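PDB 4KQC: periplasmic binding protein/LacI transcriptional regulator from Brachyspira murdochii, which probably binds a sugar or related small solute between two alpha/beta lobes, as periplasmic solute-binding proteins that serve ABC transporters do. Local coordinates for residues E27-Q32 against Q279-A284. Residues are numbered along the deposited sequence; the frame is centred on the assembly and turned at random.
Sequences EAAAKQ and QAVTLA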
# COMPACT_ATOMS: atom_id res chain seq x y z
N GLU A 27 -18.20 -6.34 -7.66
CA GLU A 27 -19.29 -6.91 -8.46
C GLU A 27 -19.93 -8.09 -7.73
O GLU A 27 -21.14 -8.24 -7.75
CB GLU A 27 -18.79 -7.30 -9.83
CG GLU A 27 -18.35 -6.08 -10.70
CD GLU A 27 -19.44 -5.12 -11.16
OE1 GLU A 27 -20.63 -5.36 -10.89
OE2 GLU A 27 -19.10 -4.10 -11.84
N ALA A 28 -19.12 -8.89 -7.03
CA ALA A 28 -19.67 -9.98 -6.26
C ALA A 28 -20.63 -9.53 -5.18
O ALA A 28 -21.73 -10.09 -5.06
CB ALA A 28 -18.61 -10.90 -5.69
N ALA A 29 -20.20 -8.57 -4.37
CA ALA A 29 -21.04 -8.02 -3.32
C ALA A 29 -22.23 -7.37 -3.95
O ALA A 29 -23.33 -7.43 -3.37
CB ALA A 29 -20.29 -6.99 -2.47
N ALA A 30 -22.08 -6.73 -5.11
CA ALA A 30 -23.22 -6.04 -5.70
C ALA A 30 -24.30 -7.08 -6.08
O ALA A 30 -25.50 -6.95 -5.75
CB ALA A 30 -22.81 -5.24 -6.91
N LYS A 31 -23.88 -8.15 -6.72
CA LYS A 31 -24.83 -9.20 -7.12
C LYS A 31 -25.47 -9.84 -5.88
O LYS A 31 -26.72 -10.05 -5.85
CB LYS A 31 -24.14 -10.24 -7.98
CG LYS A 31 -25.03 -11.44 -8.36
CD LYS A 31 -24.32 -12.40 -9.31
CE LYS A 31 -25.16 -13.65 -9.64
NZ LYS A 31 -26.08 -14.06 -8.54
N GLN A 32 -24.67 -10.13 -4.85
CA GLN A 32 -25.21 -10.73 -3.63
C GLN A 32 -26.33 -9.90 -2.98
O GLN A 32 -27.33 -10.41 -2.56
CB GLN A 32 -24.12 -10.99 -2.63
CG GLN A 32 -24.52 -11.96 -1.55
CD GLN A 32 -23.43 -12.20 -0.54
OE1 GLN A 32 -23.53 -11.73 0.59
NE2 GLN A 32 -22.39 -12.91 -0.94
N GLN A 279 -16.09 -5.63 0.53
CA GLN A 279 -16.48 -4.94 1.78
C GLN A 279 -16.91 -3.50 1.51
O GLN A 279 -17.83 -3.01 2.17
CB GLN A 279 -15.40 -5.02 2.83
CG GLN A 279 -15.21 -6.46 3.33
CD GLN A 279 -16.46 -7.06 3.99
OE1 GLN A 279 -17.23 -6.34 4.62
NE2 GLN A 279 -16.67 -8.36 3.81
N ALA A 280 -16.29 -2.84 0.54
CA ALA A 280 -16.72 -1.49 0.13
C ALA A 280 -18.17 -1.48 -0.27
O ALA A 280 -18.93 -0.64 0.21
CB ALA A 280 -15.87 -0.99 -1.03
N VAL A 281 -18.57 -2.39 -1.18
CA VAL A 281 -19.94 -2.42 -1.65
C VAL A 281 -20.84 -2.85 -0.51
O VAL A 281 -21.96 -2.33 -0.46
CB VAL A 281 -20.08 -3.27 -2.90
CG1 VAL A 281 -21.55 -3.56 -3.21
CG2 VAL A 281 -19.38 -2.57 -4.04
N THR A 282 -20.45 -3.84 0.29
CA THR A 282 -21.25 -4.21 1.44
C THR A 282 -21.57 -3.04 2.36
O THR A 282 -22.70 -2.89 2.76
CB THR A 282 -20.56 -5.36 2.22
OG1 THR A 282 -20.43 -6.48 1.34
CG2 THR A 282 -21.41 -5.81 3.43
N LEU A 283 -20.56 -2.29 2.75
CA LEU A 283 -20.74 -1.12 3.60
C LEU A 283 -21.69 -0.14 2.92
O LEU A 283 -22.56 0.44 3.55
CB LEU A 283 -19.39 -0.44 3.87
CG LEU A 283 -18.43 -1.12 4.84
CD1 LEU A 283 -17.07 -0.42 4.88
CD2 LEU A 283 -19.11 -1.12 6.17
N ALA A 284 -21.48 0.07 1.62
CA ALA A 284 -22.29 1.06 0.93
C ALA A 284 -23.75 0.67 0.86
O ALA A 284 -24.64 1.52 1.09
CB ALA A 284 -21.73 1.31 -0.42
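Ala29 and Val281 meet where two helices pack side by side on the parallel sheet of one alpha/beta lobe of a periplasmic-binding-protein fold. Helix 18-33 comes early in the chain and helix 273-288 near its end; the lobe is therefore built from parts of the chain far apart in sequence. The short segments run in roughly the same direction, at 35°, with their axes 8.0 Å apart at closest approach. That spacing is consistent with alanine, whose side chain is a single methyl, facing Val281: the CB of Ala29 lies 3.7 Å from Val281 CG1 and also touches Val281 CB. With CG1 anti to the backbone N (chi1 167°), this branch of the valine extends past the methyl of Ala29 to the next residue, where it sits 3.7 Å from Ala30 N. Thr282 brings its OG1 to 3.8 Å from Ala29 CB, a van der Waals contact, while the hydroxyl is hydrogen-bonded to the carbonyl O of Phe278 in its own helix. Toward the start of helix 273-288 the interface continues with Ala28, Ala29 and Gln32 on Phe278 and Ala28 also on Tyr274. Between the segments the contact is one of van der Waals packing, with no hydrogen bond to fix its orientation.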